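Local coordinates for protein starch synthase I (Hordeum vulgare, PDB 4HLN) that belongs to the starch synthases of barley, two-domain proteins of the GT-B glycosyltransferase fold, at residues 243-251 and 283-291; 293-302 and 351-362. All blocks are in the same frame, centred on the assembly; numbering follows the deposited sequence.

Both contacts lie in the N-terminal Rossmann-like domain of a GT-B fold, on the same side of the chain's centre, with their own centres about 18 Å apart. They follow in series: contact 1 joins helix 235-252 to the end of helix 276-284 and the turn after it, and contact 2 then pairs strand 294-299 with strand 357-360 inside the mixed sheet. Contact 1 is the more peripheral, its centre about 27 Å from that of the chain, against about 13 Å for the centre of contact 2. The chain runs from helix 276-284 through the turn of contact 1 straight into strand 294-299, and R285 NH2 probably hydrogen-bonds S293 O, tying the helix end to the start of that strand.

Contact 1 of 2, residues 243-251 and 283-291; sequences CYAACEAPL and KYRPYGVYR
In the Rossmann-like N-terminal domain, helix 235-252 packs against the end of helix 276-284. Y284 reaches it from the last turn of its own helix, and a Schellman motif with G288 at C-prime reverses the chain and brings Y290 round beside Y284. Y284 OH donates to E248 OE2 (2.7 Å), meeting the anti lone pair, the carboxylate and ring planes 21° apart, nearly coplanar. The E248 side chain sets out away from 283-291; the bend at chi2 (-61°) brings its carboxylate back to the edge of the Y284 ring. C247 CB lies 3.5 Å from Y284 CE2, and its sulfur sits obliquely to the same ring. K283 CG rests over one face of Y284, offset toward the rim, and Y290 CE1 lies over the opposite face. Y290 OH donates to C247 O, modelled at 2.5 Å, while L251 CD1 packs 3.7 Å from Y290 CE1 and P250 CB borders the Y290 ring edge. At the helix kink L251 N bonds to E248 O, not to C247 O one turn back, and Y290 OH supplies the C247 carbonyl with a donor. F266 meets Y290 edge-to-face. One phenol thus serves a backbone acceptor and the other a carboxylate, whose charge K283 NZ, 5.1 Å from E248 OE2, may temper.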
ATOM      1  N   CYS A 243       9.305  19.188  -3.177  1.00 34.49           N
ATOM      2  CA  CYS A 243       9.778  18.564  -4.399  1.00 29.24           C
ATOM      3  C   CYS A 243      11.071  19.186  -4.910  1.00 41.56           C
ATOM      4  O   CYS A 243      11.998  18.470  -5.263  1.00 42.33           O
ATOM      5  CB  CYS A 243       8.682  18.587  -5.463  1.00 37.73           C
ATOM      6  SG  CYS A 243       7.375  17.341  -5.194  1.00 44.42           S
ATOM      7  N   TYR A 244      11.145  20.514  -4.934  1.00 37.40           N
ATOM      8  CA  TYR A 244      12.391  21.188  -5.279  1.00 33.86           C
ATOM      9  C   TYR A 244      13.547  20.756  -4.356  1.00 42.12           C
ATOM     10  O   TYR A 244      14.659  20.473  -4.813  1.00 48.80           O
ATOM     11  CB  TYR A 244      12.222  22.711  -5.223  1.00 27.26           C
ATOM     12  CG  TYR A 244      11.646  23.314  -6.483  1.00 37.10           C
ATOM     13  CD1 TYR A 244      12.462  23.577  -7.583  1.00 33.23           C
ATOM     14  CD2 TYR A 244      10.283  23.632  -6.574  1.00 42.38           C
ATOM     15  CE1 TYR A 244      11.953  24.130  -8.736  1.00 39.88           C
ATOM     16  CE2 TYR A 244       9.753  24.183  -7.731  1.00 36.65           C
ATOM     17  CZ  TYR A 244      10.595  24.426  -8.810  1.00 45.35           C
ATOM     18  OH  TYR A 244      10.104  24.966  -9.968  1.00 39.40           O
ATOM     19  N   ALA A 245      13.262  20.712  -3.061  1.00 33.29           N
ATOM     20  CA  ALA A 245      14.242  20.352  -2.062  1.00 41.20           C
ATOM     21  C   ALA A 245      14.773  18.956  -2.334  1.00 45.23           C
ATOM     22  O   ALA A 245      15.967  18.704  -2.265  1.00 44.58           O
ATOM     23  CB  ALA A 245      13.613  20.413  -0.669  1.00 33.46           C
ATOM     24  N   ALA A 246      13.877  18.038  -2.648  1.00 38.48           N
ATOM     25  CA  ALA A 246      14.280  16.656  -2.797  1.00 36.14           C
ATOM     26  C   ALA A 246      15.205  16.471  -4.006  1.00 44.19           C
ATOM     27  O   ALA A 246      16.027  15.547  -4.041  1.00 45.12           O
ATOM     28  CB  ALA A 246      13.049  15.744  -2.879  1.00 24.47           C
ATOM     29  N   CYS A 247      15.081  17.357  -4.988  1.00 44.61           N
ATOM     30  CA  CYS A 247      15.956  17.326  -6.157  1.00 46.62           C
ATOM     31  C   CYS A 247      17.362  17.826  -5.824  1.00 44.44           C
ATOM     32  O   CYS A 247      18.345  17.379  -6.400  1.00 46.74           O
ATOM     33  CB  CYS A 247      15.345  18.129  -7.301  1.00 43.99           C
ATOM     34  SG  CYS A 247      13.916  17.303  -8.032  1.00 47.03           S
ATOM     35  N   GLU A 248      17.451  18.732  -4.864  1.00 38.17           N
ATOM     36  CA  GLU A 248      18.743  19.242  -4.428  1.00 41.51           C
ATOM     37  C   GLU A 248      19.513  18.335  -3.470  1.00 40.35           C
ATOM     38  O   GLU A 248      20.743  18.293  -3.499  1.00 41.33           O
ATOM     39  CB  GLU A 248      18.566  20.625  -3.807  1.00 40.61           C
ATOM     40  CG  GLU A 248      18.292  21.672  -4.859  1.00 45.22           C
ATOM     41  CD  GLU A 248      19.446  21.774  -5.853  1.00 57.80           C
ATOM     42  OE1 GLU A 248      20.583  22.051  -5.397  1.00 59.93           O
ATOM     43  OE2 GLU A 248      19.226  21.568  -7.072  1.00 57.10           O
ATOM     44  N   ALA A 249      18.796  17.611  -2.623  1.00 35.48           N
ATOM     45  CA  ALA A 249      19.447  16.877  -1.546  1.00 39.70           C
ATOM     46  C   ALA A 249      20.594  15.974  -2.027  1.00 44.83           C
ATOM     47  O   ALA A 249      21.697  16.004  -1.463  1.00 53.92           O
ATOM     48  CB  ALA A 249      18.420  16.091  -0.734  1.00 29.10           C
ATOM     49  N   PRO A 250      20.344  15.176  -3.072  1.00 40.52           N
ATOM     50  CA  PRO A 250      21.364  14.237  -3.576  1.00 49.15           C
ATOM     51  C   PRO A 250      22.573  14.942  -4.189  1.00 47.64           C
ATOM     52  O   PRO A 250      23.638  14.347  -4.349  1.00 58.09           O
ATOM     53  CB  PRO A 250      20.613  13.441  -4.653  1.00 42.98           C
ATOM     54  CG  PRO A 250      19.170  13.628  -4.335  1.00 39.72           C
ATOM     55  CD  PRO A 250      19.058  15.018  -3.767  1.00 27.85           C
ATOM     56  N   LEU A 251      22.405  16.214  -4.520  1.00 39.72           N
ATOM     57  CA  LEU A 251      23.480  16.988  -5.109  1.00 35.67           C
ATOM     58  C   LEU A 251      24.287  17.786  -4.086  1.00 47.21           C
ATOM     59  O   LEU A 251      25.420  18.156  -4.369  1.00 54.60           O
ATOM     60  CB  LEU A 251      22.927  17.953  -6.140  1.00 30.83           C
ATOM     61  CG  LEU A 251      22.085  17.361  -7.267  1.00 38.17           C
ATOM     62  CD1 LEU A 251      21.381  18.459  -8.088  1.00 33.01           C
ATOM     63  CD2 LEU A 251      22.923  16.489  -8.156  1.00 32.99           C
ATOM     64  N   LYS A 283      13.845  20.767 -15.419  1.00 38.67           N
ATOM     65  CA  LYS A 283      14.857  21.646 -14.877  1.00 40.83           C
ATOM     66  C   LYS A 283      16.280  21.060 -14.933  1.00 43.56           C
ATOM     67  O   LYS A 283      17.238  21.808 -15.077  1.00 44.90           O
ATOM     68  CB  LYS A 283      14.444  22.067 -13.458  1.00 50.93           C
ATOM     69  CG  LYS A 283      15.580  22.435 -12.509  1.00 55.33           C
ATOM     70  CD  LYS A 283      15.029  23.101 -11.238  1.00 63.19           C
ATOM     71  CE  LYS A 283      16.120  23.485 -10.248  1.00 54.43           C
ATOM     72  NZ  LYS A 283      17.208  24.251 -10.907  1.00 59.94           N
ATOM     73  N   TYR A 284      16.424  19.735 -14.858  1.00 38.81           N
ATOM     74  CA  TYR A 284      17.763  19.138 -14.759  1.00 36.48           C
ATOM     75  C   TYR A 284      18.305  18.443 -16.013  1.00 41.28           C
ATOM     76  O   TYR A 284      19.388  18.779 -16.492  1.00 40.50           O
ATOM     77  CB  TYR A 284      17.850  18.193 -13.564  1.00 30.27           C
ATOM     78  CG  TYR A 284      17.624  18.882 -12.234  1.00 37.56           C
ATOM     79  CD1 TYR A 284      18.677  19.474 -11.551  1.00 31.81           C
ATOM     80  CD2 TYR A 284      16.355  18.940 -11.656  1.00 37.12           C
ATOM     81  CE1 TYR A 284      18.488  20.113 -10.331  1.00 26.92           C
ATOM     82  CE2 TYR A 284      16.154  19.571 -10.435  1.00 31.11           C
ATOM     83  CZ  TYR A 284      17.233  20.153  -9.774  1.00 42.08           C
ATOM     84  OH  TYR A 284      17.067  20.779  -8.560  1.00 53.10           O
ATOM     85  N   ARG A 285      17.573  17.472 -16.539  1.00 33.00           N
ATOM     86  CA  ARG A 285      18.091  16.691 -17.663  1.00 34.41           C
ATOM     87  C   ARG A 285      18.397  17.507 -18.919  1.00 41.09           C
ATOM     88  O   ARG A 285      19.340  17.213 -19.640  1.00 46.40           O
ATOM     89  CB  ARG A 285      17.155  15.531 -18.005  1.00 20.25           C
ATOM     90  CG  ARG A 285      17.020  14.550 -16.894  1.00 27.64           C
ATOM     91  CD  ARG A 285      16.775  13.169 -17.419  1.00 33.51           C
ATOM     92  NE  ARG A 285      16.296  12.326 -16.334  1.00 49.95           N
ATOM     93  CZ  ARG A 285      15.012  12.086 -16.095  1.00 53.63           C
ATOM     94  NH1 ARG A 285      14.069  12.597 -16.883  1.00 60.31           N
ATOM     95  NH2 ARG A 285      14.681  11.311 -15.083  1.00 51.48           N
ATOM     96  N   PRO A 286      17.590  18.530 -19.203  1.00 42.33           N
ATOM     97  CA  PRO A 286      17.908  19.284 -20.421  1.00 36.05           C
ATOM     98  C   PRO A 286      19.272  19.982 -20.345  1.00 33.79           C
ATOM     99  O   PRO A 286      19.795  20.417 -21.370  1.00 44.95           O
ATOM    100  CB  PRO A 286      16.761  20.309 -20.512  1.00 27.87           C
ATOM    101  CG  PRO A 286      15.646  19.694 -19.701  1.00 31.37           C
ATOM    102  CD  PRO A 286      16.324  18.966 -18.583  1.00 35.89           C
ATOM    103  N   TYR A 287      19.852  20.069 -19.156  1.00 36.54           N
ATOM    104  CA  TYR A 287      21.148  20.723 -19.000  1.00 41.50           C
ATOM    105  C   TYR A 287      22.305  19.775 -18.682  1.00 39.10           C
ATOM    106  O   TYR A 287      23.423  20.215 -18.424  1.00 51.64           O
ATOM    107  CB  TYR A 287      21.047  21.824 -17.951  1.00 47.31           C
ATOM    108  CG  TYR A 287      19.958  22.810 -18.278  1.00 62.69           C
ATOM    109  CD1 TYR A 287      20.191  23.866 -19.155  1.00 72.29           C
ATOM    110  CD2 TYR A 287      18.687  22.673 -17.737  1.00 59.51           C
ATOM    111  CE1 TYR A 287      19.196  24.762 -19.469  1.00 69.98           C
ATOM    112  CE2 TYR A 287      17.692  23.564 -18.044  1.00 64.72           C
ATOM    113  CZ  TYR A 287      17.946  24.607 -18.910  1.00 69.49           C
ATOM    114  OH  TYR A 287      16.941  25.493 -19.219  1.00 72.63           O
ATOM    115  N   GLY A 288      22.041  18.477 -18.701  1.00 29.69           N
ATOM    116  CA  GLY A 288      23.076  17.498 -18.429  1.00 38.31           C
ATOM    117  C   GLY A 288      23.137  17.017 -16.994  1.00 39.12           C
ATOM    118  O   GLY A 288      24.020  16.245 -16.615  1.00 54.26           O
ATOM    119  N   VAL A 289      22.192  17.469 -16.187  1.00 34.97           N
ATOM    120  CA  VAL A 289      22.101  17.005 -14.820  1.00 34.73           C
ATOM    121  C   VAL A 289      21.048  15.921 -14.651  1.00 32.41           C
ATOM    122  O   VAL A 289      19.970  16.003 -15.223  1.00 40.97           O
ATOM    123  CB  VAL A 289      21.862  18.162 -13.881  1.00 37.49           C
ATOM    124  CG1 VAL A 289      21.822  17.665 -12.445  1.00 36.60           C
ATOM    125  CG2 VAL A 289      22.981  19.160 -14.084  1.00 24.19           C
ATOM    126  N   TYR A 290      21.411  14.879 -13.908  1.00 36.78           N
ATOM    127  CA  TYR A 290      20.498  13.794 -13.549  1.00 34.20           C
ATOM    128  C   TYR A 290      20.092  12.890 -14.719  1.00 39.70           C
ATOM    129  O   TYR A 290      19.114  12.141 -14.616  1.00 46.99           O
ATOM    130  CB  TYR A 290      19.235  14.351 -12.880  1.00 28.12           C
ATOM    131  CG  TYR A 290      19.341  14.618 -11.408  1.00 34.60           C
ATOM    132  CD1 TYR A 290      18.905  15.824 -10.876  1.00 41.17           C
ATOM    133  CD2 TYR A 290      19.839  13.655 -10.532  1.00 36.72           C
ATOM    134  CE1 TYR A 290      18.979  16.080  -9.517  1.00 34.94           C
ATOM    135  CE2 TYR A 290      19.908  13.894  -9.171  1.00 33.22           C
ATOM    136  CZ  TYR A 290      19.482  15.117  -8.663  1.00 37.77           C
ATOM    137  OH  TYR A 290      19.542  15.384  -7.302  1.00 42.34           O
ATOM    138  N   ARG A 291      20.837  12.939 -15.816  1.00 41.47           N
ATOM    139  CA  ARG A 291      20.550  12.048 -16.949  1.00 44.61           C
ATOM    140  C   ARG A 291      20.636  10.558 -16.640  1.00 43.66           C
ATOM    141  O   ARG A 291      20.048   9.741 -17.343  1.00 47.27           O
ATOM    142  CB  ARG A 291      21.414  12.389 -18.164  1.00 32.35           C
ATOM    143  CG  ARG A 291      20.896  13.632 -18.839  1.00 39.76           C
ATOM    144  CD  ARG A 291      21.554  13.956 -20.142  1.00 43.39           C
ATOM    145  NE  ARG A 291      20.920  15.152 -20.673  1.00 57.79           N
ATOM    146  CZ  ARG A 291      21.000  15.552 -21.932  1.00 56.74           C
ATOM    147  NH1 ARG A 291      21.708  14.840 -22.807  1.00 54.68           N
ATOM    148  NH2 ARG A 291      20.374  16.669 -22.306  1.00 41.40           N
TER

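Contact 2 of 2, residues 293-302 and 351-362; sequences SRSTLVIHNL and AVVTADRIVTVS
Helix 347-354 leads into strand 357-360, which runs parallel to strand 294-299 in the large sheet of the Rossmann-like domain. At the helix end, A351 CB and V352 CG2 each lie 3.8 Å from L297 CD2; L297 reaches them with CG anti to the backbone N (chi1 171°). A355 leaves the helix and sets its CB beside L297 CB on the same face. D356 then brackets S295: its N shares S295 O with R357 N, and its OD2 accepts from S295 N (2.9 Å) on the anti side, 25° out of the carboxylate plane. D356 OD1 is held by Y631 N. R357 places its backbone in register with T296 and its O accepts from L297 N, while its side chain leads off toward W624 and A625 of helix 611-627. I358 returns to the L297 face, where its CG2 packs 4.2 Å from I299 CD1. V359 N donates to L297 O (2.7 Å), V359 O accepts from I299 N, and V359 CG2 touches T296 CG2 on the other face. T360 pairs with I299, and its OG1 shares a hydrogen bond with S362 OG. V361 N closes the series on I299 O, while V361 CG1 lies 3.6 Å from H300 O.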
ATOM      1  N   SER A 293      19.636   9.286 -13.690  1.00 48.52           N
ATOM      2  CA  SER A 293      18.659   8.997 -12.656  1.00 46.53           C
ATOM      3  C   SER A 293      17.304   8.679 -13.255  1.00 44.28           C
ATOM      4  O   SER A 293      16.950   9.166 -14.326  1.00 53.13           O
ATOM      5  CB  SER A 293      18.536  10.157 -11.685  1.00 51.48           C
ATOM      6  OG  SER A 293      19.720  10.265 -10.920  1.00 67.23           O
ATOM      7  N   ARG A 294      16.560   7.842 -12.549  1.00 37.25           N
ATOM      8  CA  ARG A 294      15.226   7.459 -12.960  1.00 35.35           C
ATOM      9  C   ARG A 294      14.283   7.740 -11.803  1.00 38.14           C
ATOM     10  O   ARG A 294      14.721   8.113 -10.711  1.00 42.44           O
ATOM     11  CB  ARG A 294      15.198   5.977 -13.331  1.00 39.20           C
ATOM     12  CG  ARG A 294      16.160   5.586 -14.457  1.00 38.91           C
ATOM     13  CD  ARG A 294      15.727   6.226 -15.761  1.00 38.50           C
ATOM     14  NE  ARG A 294      16.446   5.686 -16.899  1.00 48.37           N
ATOM     15  CZ  ARG A 294      17.511   6.256 -17.454  1.00 47.90           C
ATOM     16  NH1 ARG A 294      17.998   7.396 -16.975  1.00 35.90           N
ATOM     17  NH2 ARG A 294      18.091   5.676 -18.492  1.00 51.16           N
ATOM     18  N   SER A 295      12.988   7.566 -12.030  1.00 38.05           N
ATOM     19  CA  SER A 295      12.013   7.734 -10.953  1.00 36.15           C
ATOM     20  C   SER A 295      10.854   6.751 -11.017  1.00 39.65           C
ATOM     21  O   SER A 295      10.408   6.345 -12.092  1.00 45.39           O
ATOM     22  CB  SER A 295      11.475   9.162 -10.916  1.00 40.44           C
ATOM     23  OG  SER A 295      10.835   9.483 -12.133  1.00 52.24           O
ATOM     24  N   THR A 296      10.370   6.383  -9.839  1.00 35.53           N
ATOM     25  CA  THR A 296       9.243   5.482  -9.715  1.00 36.66           C
ATOM     26  C   THR A 296       8.136   6.154  -8.933  1.00 40.70           C
ATOM     27  O   THR A 296       8.330   6.612  -7.810  1.00 45.54           O
ATOM     28  CB  THR A 296       9.648   4.199  -8.989  1.00 50.59           C
ATOM     29  OG1 THR A 296      10.700   3.563  -9.722  1.00 52.17           O
ATOM     30  CG2 THR A 296       8.432   3.240  -8.830  1.00 28.24           C
ATOM     31  N   LEU A 297       6.967   6.213  -9.537  1.00 38.21           N
ATOM     32  CA  LEU A 297       5.828   6.777  -8.861  1.00 37.25           C
ATOM     33  C   LEU A 297       5.115   5.656  -8.105  1.00 38.70           C
ATOM     34  O   LEU A 297       4.779   4.624  -8.688  1.00 40.83           O
ATOM     35  CB  LEU A 297       4.905   7.460  -9.873  1.00 34.71           C
ATOM     36  CG  LEU A 297       3.559   7.913  -9.317  1.00 40.41           C
ATOM     37  CD1 LEU A 297       3.746   8.970  -8.216  1.00 30.46           C
ATOM     38  CD2 LEU A 297       2.700   8.428 -10.462  1.00 40.61           C
ATOM     39  N   VAL A 298       4.927   5.854  -6.801  1.00 35.11           N
ATOM     40  CA  VAL A 298       4.148   4.941  -5.974  1.00 31.95           C
ATOM     41  C   VAL A 298       2.811   5.578  -5.628  1.00 41.65           C
ATOM     42  O   VAL A 298       2.754   6.667  -5.039  1.00 44.89           O
ATOM     43  CB  VAL A 298       4.835   4.601  -4.643  1.00 30.68           C
ATOM     44  CG1 VAL A 298       3.923   3.686  -3.839  1.00 22.53           C
ATOM     45  CG2 VAL A 298       6.200   3.964  -4.865  1.00 22.15           C
ATOM     46  N   ILE A 299       1.737   4.884  -5.986  1.00 32.59           N
ATOM     47  CA  ILE A 299       0.401   5.417  -5.838  1.00 33.12           C
ATOM     48  C   ILE A 299      -0.372   4.577  -4.842  1.00 39.09           C
ATOM     49  O   ILE A 299      -0.776   3.449  -5.149  1.00 36.55           O
ATOM     50  CB  ILE A 299      -0.356   5.373  -7.170  1.00 42.26           C
ATOM     51  CG1 ILE A 299       0.392   6.143  -8.248  1.00 44.69           C
ATOM     52  CG2 ILE A 299      -1.748   5.936  -7.013  1.00 33.29           C
ATOM     53  CD1 ILE A 299      -0.401   6.274  -9.533  1.00 37.53           C
ATOM     54  N   HIS A 300      -0.581   5.126  -3.652  1.00 38.23           N
ATOM     55  CA  HIS A 300      -1.351   4.434  -2.633  1.00 41.21           C
ATOM     56  C   HIS A 300      -2.852   4.737  -2.759  1.00 49.32           C
ATOM     57  O   HIS A 300      -3.687   3.926  -2.379  1.00 58.75           O
ATOM     58  CB  HIS A 300      -0.825   4.781  -1.242  1.00 47.13           C
ATOM     59  CG  HIS A 300       0.617   4.436  -1.044  1.00 54.71           C
ATOM     60  ND1 HIS A 300       1.620   5.383  -1.082  1.00 64.79           N
ATOM     61  CD2 HIS A 300       1.228   3.247  -0.829  1.00 49.19           C
ATOM     62  CE1 HIS A 300       2.786   4.792  -0.889  1.00 61.40           C
ATOM     63  NE2 HIS A 300       2.575   3.497  -0.729  1.00 56.08           N
ATOM     64  N   ASN A 301      -3.191   5.897  -3.305  1.00 54.71           N
ATOM     65  CA  ASN A 301      -4.588   6.227  -3.582  1.00 49.78           C
ATOM     66  C   ASN A 301      -4.754   7.131  -4.801  1.00 45.92           C
ATOM     67  O   ASN A 301      -3.813   7.806  -5.219  1.00 56.39           O
ATOM     68  CB  ASN A 301      -5.240   6.907  -2.382  1.00 44.76           C
ATOM     69  CG  ASN A 301      -4.856   8.370  -2.271  1.00 53.82           C
ATOM     70  OD1 ASN A 301      -5.470   9.237  -2.898  1.00 46.12           O
ATOM     71  ND2 ASN A 301      -3.815   8.649  -1.486  1.00 64.20           N
ATOM     72  N   LEU A 302      -5.973   7.150  -5.332  1.00 43.26           N
ATOM     73  CA  LEU A 302      -6.337   7.903  -6.519  1.00 45.14           C
ATOM     74  C   LEU A 302      -7.328   9.025  -6.199  1.00 49.51           C
ATOM     75  O   LEU A 302      -7.718   9.788  -7.077  1.00 52.23           O
ATOM     76  CB  LEU A 302      -6.963   6.966  -7.548  1.00 49.20           C
ATOM     77  CG  LEU A 302      -6.038   5.904  -8.138  1.00 49.26           C
ATOM     78  CD1 LEU A 302      -6.718   5.132  -9.280  1.00 49.60           C
ATOM     79  CD2 LEU A 302      -4.799   6.594  -8.650  1.00 45.13           C
ATOM     80  N   ALA A 351       3.124  13.414 -12.705  1.00 38.26           N
ATOM     81  CA  ALA A 351       4.044  12.311 -12.458  1.00 34.34           C
ATOM     82  C   ALA A 351       3.722  11.105 -13.325  1.00 41.35           C
ATOM     83  O   ALA A 351       4.623  10.433 -13.799  1.00 44.09           O
ATOM     84  CB  ALA A 351       4.008  11.908 -11.002  1.00 28.89           C
ATOM     85  N   VAL A 352       2.440  10.814 -13.519  1.00 39.75           N
ATOM     86  CA  VAL A 352       2.059   9.642 -14.296  1.00 38.65           C
ATOM     87  C   VAL A 352       2.598   9.814 -15.696  1.00 43.56           C
ATOM     88  O   VAL A 352       3.027   8.864 -16.361  1.00 44.13           O
ATOM     89  CB  VAL A 352       0.537   9.483 -14.358  1.00 41.62           C
ATOM     90  CG1 VAL A 352       0.147   8.724 -15.601  1.00 43.03           C
ATOM     91  CG2 VAL A 352       0.028   8.783 -13.116  1.00 33.23           C
ATOM     92  N   VAL A 353       2.600  11.064 -16.125  1.00 38.97           N
ATOM     93  CA  VAL A 353       3.053  11.399 -17.449  1.00 39.57           C
ATOM     94  C   VAL A 353       4.582  11.345 -17.602  1.00 40.09           C
ATOM     95  O   VAL A 353       5.057  11.044 -18.677  1.00 46.03           O
ATOM     96  CB  VAL A 353       2.476  12.762 -17.867  1.00 43.39           C
ATOM     97  CG1 VAL A 353       3.435  13.520 -18.760  1.00 45.05           C
ATOM     98  CG2 VAL A 353       1.131  12.559 -18.536  1.00 42.83           C
ATOM     99  N   THR A 354       5.337  11.592 -16.532  1.00 43.01           N
ATOM    100  CA  THR A 354       6.799  11.739 -16.623  1.00 42.06           C
ATOM    101  C   THR A 354       7.647  10.704 -15.871  1.00 41.71           C
ATOM    102  O   THR A 354       8.851  10.621 -16.078  1.00 46.84           O
ATOM    103  CB  THR A 354       7.245  13.117 -16.109  1.00 44.41           C
ATOM    104  OG1 THR A 354       6.756  13.307 -14.767  1.00 45.26           O
ATOM    105  CG2 THR A 354       6.714  14.209 -17.010  1.00 37.10           C
ATOM    106  N   ALA A 355       7.041   9.938 -14.980  1.00 48.08           N
ATOM    107  CA  ALA A 355       7.803   8.970 -14.199  1.00 43.16           C
ATOM    108  C   ALA A 355       8.311   7.899 -15.128  1.00 42.27           C
ATOM    109  O   ALA A 355       7.835   7.777 -16.247  1.00 48.54           O
ATOM    110  CB  ALA A 355       6.934   8.349 -13.122  1.00 28.18           C
ATOM    111  N   ASP A 356       9.260   7.101 -14.663  1.00 41.94           N
ATOM    112  CA  ASP A 356       9.811   6.051 -15.511  1.00 44.81           C
ATOM    113  C   ASP A 356       9.089   4.724 -15.325  1.00 48.80           C
ATOM    114  O   ASP A 356       8.702   4.087 -16.301  1.00 52.73           O
ATOM    115  CB  ASP A 356      11.320   5.944 -15.304  1.00 39.71           C
ATOM    116  CG  ASP A 356      12.035   7.237 -15.675  1.00 52.03           C
ATOM    117  OD1 ASP A 356      11.718   7.798 -16.751  1.00 52.89           O
ATOM    118  OD2 ASP A 356      12.877   7.716 -14.884  1.00 52.28           O
ATOM    119  N   ARG A 357       8.897   4.327 -14.072  1.00 44.42           N
ATOM    120  CA  ARG A 357       8.050   3.192 -13.743  1.00 47.55           C
ATOM    121  C   ARG A 357       6.924   3.660 -12.819  1.00 46.28           C
ATOM    122  O   ARG A 357       7.028   4.714 -12.206  1.00 47.72           O
ATOM    123  CB  ARG A 357       8.856   2.093 -13.039  1.00 45.41           C
ATOM    124  CG  ARG A 357      10.079   1.577 -13.776  1.00 36.53           C
ATOM    125  CD  ARG A 357       9.736   0.803 -15.008  1.00 49.82           C
ATOM    126  NE  ARG A 357       8.812  -0.294 -14.751  1.00 56.65           N
ATOM    127  CZ  ARG A 357       8.578  -1.278 -15.617  1.00 54.92           C
ATOM    128  NH1 ARG A 357       9.228  -1.299 -16.785  1.00 45.47           N
ATOM    129  NH2 ARG A 357       7.706  -2.240 -15.311  1.00 43.59           N
ATOM    130  N   ILE A 358       5.857   2.871 -12.709  1.00 38.60           N
ATOM    131  CA  ILE A 358       4.745   3.203 -11.828  1.00 35.14           C
ATOM    132  C   ILE A 358       4.268   2.004 -11.034  1.00 44.50           C
ATOM    133  O   ILE A 358       3.899   0.976 -11.602  1.00 54.22           O
ATOM    134  CB  ILE A 358       3.537   3.731 -12.614  1.00 36.45           C
ATOM    135  CG1 ILE A 358       3.924   4.988 -13.387  1.00 32.85           C
ATOM    136  CG2 ILE A 358       2.344   3.988 -11.663  1.00 29.81           C
ATOM    137  CD1 ILE A 358       2.877   5.501 -14.277  1.00 27.88           C
ATOM    138  N   VAL A 359       4.269   2.147  -9.717  1.00 36.30           N
ATOM    139  CA  VAL A 359       3.738   1.126  -8.830  1.00 34.62           C
ATOM    140  C   VAL A 359       2.436   1.639  -8.231  1.00 39.03           C
ATOM    141  O   VAL A 359       2.403   2.673  -7.567  1.00 48.50           O
ATOM    142  CB  VAL A 359       4.735   0.805  -7.705  1.00 37.92           C
ATOM    143  CG1 VAL A 359       4.120  -0.155  -6.706  1.00 36.98           C
ATOM    144  CG2 VAL A 359       6.025   0.235  -8.291  1.00 32.79           C
ATOM    145  N   THR A 360       1.352   0.918  -8.460  1.00 36.05           N
ATOM    146  CA  THR A 360       0.052   1.487  -8.156  1.00 40.68           C
ATOM    147  C   THR A 360      -0.899   0.518  -7.475  1.00 40.83           C
ATOM    148  O   THR A 360      -0.945  -0.660  -7.811  1.00 46.64           O
ATOM    149  CB  THR A 360      -0.595   2.031  -9.436  1.00 48.31           C
ATOM    150  OG1 THR A 360      -1.996   2.218  -9.225  1.00 54.98           O
ATOM    151  CG2 THR A 360      -0.383   1.058 -10.579  1.00 48.08           C
ATOM    152  N   VAL A 361      -1.651   1.029  -6.508  1.00 41.79           N
ATOM    153  CA  VAL A 361      -2.691   0.251  -5.839  1.00 53.08           C
ATOM    154  C   VAL A 361      -3.701  -0.361  -6.825  1.00 54.04           C
ATOM    155  O   VAL A 361      -4.239  -1.446  -6.596  1.00 60.90           O
ATOM    156  CB  VAL A 361      -3.466   1.143  -4.864  1.00 50.82           C
ATOM    157  CG1 VAL A 361      -3.963   2.385  -5.596  1.00 37.59           C
ATOM    158  CG2 VAL A 361      -4.615   0.370  -4.220  1.00 46.85           C
ATOM    159  N   SER A 362      -3.930   0.337  -7.930  1.00 45.66           N
ATOM    160  CA  SER A 362      -4.990   0.001  -8.861  1.00 46.23           C
ATOM    161  C   SER A 362      -4.662  -1.234  -9.690  1.00 55.23           C
ATOM    162  O   SER A 362      -5.532  -1.765 -10.387  1.00 55.45           O
ATOM    163  CB  SER A 362      -5.271   1.196  -9.779  1.00 49.05           C
ATOM    164  OG  SER A 362      -4.202   1.408 -10.688  1.00 49.04           O
TER
HETATM  165  O   HOH W   1      12.430   9.956 -14.119  1.00 43.08           O